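Ispd/ispf bifunctional enzyme (Campylobacter jejuni, PDB 1W55) makes 4-diphosphocytidyl-2-C-methyl-D-erythritol from CTP and methylerythritol phosphate, and separately cyclises its 2-phosphorylated form to methylerythritol 2,4-cyclodiphosphate with release of CMP, for isoprenoid biosynthesis. Local coordinates at residues C306-S311 against K339-E344. Sequence-based numbering, arbitrary orientation.
Sequences CVMAQS and KATTTE. With MG (magnesium ion), chain B; C (cytidine-5'-monophosphate), chain C.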
loop_
_atom_site.group_PDB
_atom_site.type_symbol
_atom_site.label_atom_id
_atom_site.label_comp_id
_atom_site.label_asym_id
_atom_site.label_seq_id
_atom_site.Cartn_x
_atom_site.Cartn_y
_atom_site.Cartn_z
ATOM N N CYS A 306 1.196 42.915 12.991
ATOM C CA CYS A 306 0.426 44.130 13.069
ATOM C C CYS A 306 1.209 45.213 13.800
ATOM O O CYS A 306 1.557 45.062 14.974
ATOM C CB CYS A 306 -0.930 43.907 13.740
ATOM S SG CYS A 306 -1.934 45.413 13.591
ATOM N N VAL A 307 1.516 46.286 13.077
ATOM C CA VAL A 307 2.204 47.429 13.646
ATOM C C VAL A 307 1.119 48.397 14.079
ATOM O O VAL A 307 0.231 48.741 13.294
ATOM C CB VAL A 307 3.133 48.136 12.623
ATOM C CG1 VAL A 307 3.804 49.359 13.262
ATOM C CG2 VAL A 307 4.187 47.176 12.046
ATOM N N MET A 308 1.182 48.823 15.332
ATOM C CA MET A 308 0.253 49.817 15.836
ATOM C C MET A 308 1.010 51.130 15.995
ATOM O O MET A 308 1.887 51.274 16.855
ATOM C CB MET A 308 -0.390 49.338 17.133
ATOM C CG MET A 308 -1.068 47.956 16.974
ATOM S SD MET A 308 -0.993 46.859 18.434
ATOM C CE MET A 308 -1.335 47.918 19.655
ATOM N N ALA A 309 0.692 52.069 15.115
ATOM C CA ALA A 309 1.386 53.350 15.081
ATOM C C ALA A 309 0.507 54.429 14.461
ATOM O O ALA A 309 -0.051 54.247 13.368
ATOM C CB ALA A 309 2.694 53.229 14.313
ATOM N N GLN A 310 0.388 55.548 15.161
ATOM C CA GLN A 310 -0.296 56.716 14.617
ATOM C C GLN A 310 0.459 57.280 13.403
ATOM O O GLN A 310 -0.162 57.628 12.388
ATOM C CB GLN A 310 -0.498 57.773 15.705
ATOM C CG GLN A 310 -1.608 58.764 15.407
ATOM C CD GLN A 310 -2.980 58.119 15.270
ATOM O OE1 GLN A 310 -3.397 57.339 16.120
ATOM N NE2 GLN A 310 -3.690 58.466 14.203
ATOM N N SER A 311 1.791 57.322 13.504
ATOM C CA SER A 311 2.674 57.784 12.429
ATOM C C SER A 311 4.036 57.097 12.560
ATOM O O SER A 311 4.363 56.597 13.634
ATOM C CB SER A 311 2.872 59.313 12.512
ATOM O OG SER A 311 1.630 59.998 12.508
ATOM N N LYS A 339 1.201 44.296 8.478
ATOM C CA LYS A 339 0.021 45.153 8.461
ATOM C C LYS A 339 0.238 46.317 9.408
ATOM O O LYS A 339 1.172 46.302 10.207
ATOM C CB LYS A 339 -1.229 44.362 8.895
ATOM C CG LYS A 339 -1.379 43.000 8.211
ATOM C CD LYS A 339 -2.723 42.342 8.537
ATOM C CE LYS A 339 -2.842 41.962 10.015
ATOM N NZ LYS A 339 -1.644 41.222 10.537
ATOM N N ALA A 340 -0.640 47.318 9.339
ATOM C CA ALA A 340 -0.556 48.452 10.246
ATOM C C ALA A 340 -1.924 49.025 10.565
ATOM O O ALA A 340 -2.840 48.919 9.769
ATOM C CB ALA A 340 0.366 49.548 9.656
ATOM N N THR A 341 -2.051 49.639 11.736
ATOM C CA THR A 341 -3.245 50.403 12.081
ATOM C C THR A 341 -2.858 51.560 13.001
ATOM O O THR A 341 -1.853 51.483 13.720
ATOM C CB THR A 341 -4.337 49.495 12.748
ATOM O OG1 THR A 341 -5.487 50.290 13.079
ATOM C CG2 THR A 341 -3.868 48.963 14.127
ATOM N N THR A 342 -3.631 52.641 12.962
ATOM C CA THR A 342 -3.543 53.655 14.015
ATOM C C THR A 342 -4.507 53.248 15.129
ATOM O O THR A 342 -5.226 52.252 15.002
ATOM C CB THR A 342 -3.898 55.066 13.493
ATOM O OG1 THR A 342 -5.302 55.133 13.207
ATOM C CG2 THR A 342 -3.209 55.386 12.124
ATOM N N THR A 343 -4.523 54.011 16.217
ATOM C CA THR A 343 -5.519 53.812 17.264
ATOM C C THR A 343 -6.478 54.996 17.343
ATOM O O THR A 343 -7.032 55.276 18.401
ATOM C CB THR A 343 -4.856 53.537 18.642
ATOM O OG1 THR A 343 -4.048 54.656 19.031
ATOM C CG2 THR A 343 -3.859 52.364 18.554
ATOM N N GLU A 344 -6.680 55.681 16.216
ATOM C CA GLU A 344 -7.642 56.788 16.135
ATOM C C GLU A 344 -7.295 57.891 17.120
ATOM O O GLU A 344 -8.191 58.473 17.742
ATOM C CB GLU A 344 -9.075 56.301 16.430
ATOM C CG GLU A 344 -9.582 55.202 15.521
ATOM C CD GLU A 344 -9.431 55.546 14.063
ATOM O OE1 GLU A 344 -10.026 56.555 13.620
ATOM O OE2 GLU A 344 -8.709 54.810 13.363
HETATM MG MG MG B . -7.431 50.659 11.940
HETATM O OP3 C C . -7.274 51.796 10.351
HETATM P P C C . -6.577 53.118 10.237
HETATM O OP1 C C . -5.726 53.449 11.421
HETATM O OP2 C C . -7.527 54.218 9.862
HETATM O "O5'" C C . -5.558 52.946 9.013
HETATM C "C5'" C C . -6.014 52.731 7.685
HETATM C "C4'" C C . -4.927 52.034 6.868
HETATM O "O4'" C C . -3.712 52.798 6.826
HETATM C "C3'" C C . -4.499 50.669 7.406
HETATM O "O3'" C C . -5.345 49.617 6.950
HETATM C "C2'" C C . -3.086 50.521 6.869
HETATM O "O2'" C C . -3.140 50.103 5.507
HETATM C "C1'" C C . -2.560 51.938 6.802
HETATM N N1 C C . -1.603 52.353 7.857
HETATM C C2 C C . -0.217 52.392 7.590
HETATM O O2 C C . 0.207 52.025 6.472
HETATM N N3 C C . 0.665 52.813 8.532
HETATM C C4 C C . 0.230 53.202 9.755
HETATM N N4 C C . 1.107 53.625 10.707
HETATM C C5 C C . -1.128 53.158 10.043
HETATM C C6 C C . -2.037 52.740 9.071
HETATM O O HOH W 1 -6.175 57.842 13.162
HETATM O O HOH W 2 -7.870 52.161 13.416
HETATM O O HOH W 3 -9.308 50.412 10.849
HETATM O O HOH W 4 -6.881 49.112 10.744
#
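Val307 and Ala340 pair in parallel: Val307 N gives its hydrogen to Lys339 O (2.9 Å), and Val307 O receives Thr341 N. One rung further, Ala309 N reaches Thr341 O at 3.0 Å, the last backbone bond between the strands; the loops that follow stay side by side.

Thr341 is the side chain to follow. Its CB lies 3.4 Å from the magnesium ion; its methyl CG2 sits 4.1 Å from both Cys306 SG and Met308 CG. OG1, anti to the backbone N (chi1 180°), instead binds the magnesium ion at 2.3 Å and donates a hydrogen bond to an in-plane lone pair of Thr342 O. Asp217 of the second subunit binds the same magnesium.

Next along, Thr342 N and OG1 both grip OP1 of CMP, the N at 2.7 Å. The amide end of Gln310 comes over Thr342 CB, its NE2 at 3.5 Å, and a water links NE2 to Thr342 OG1; Gln310 OE1 accepts from Lys345 N. Ala309 O takes the cytosine N4 at 3.0 Å, almost straight (172°), and Ala340 CB lies against the base.

Two strand ends of a beta-alpha-beta unit thus line the IspF active site at a subunit interface, where Thr342 is, by similarity, a transition-state stabiliser.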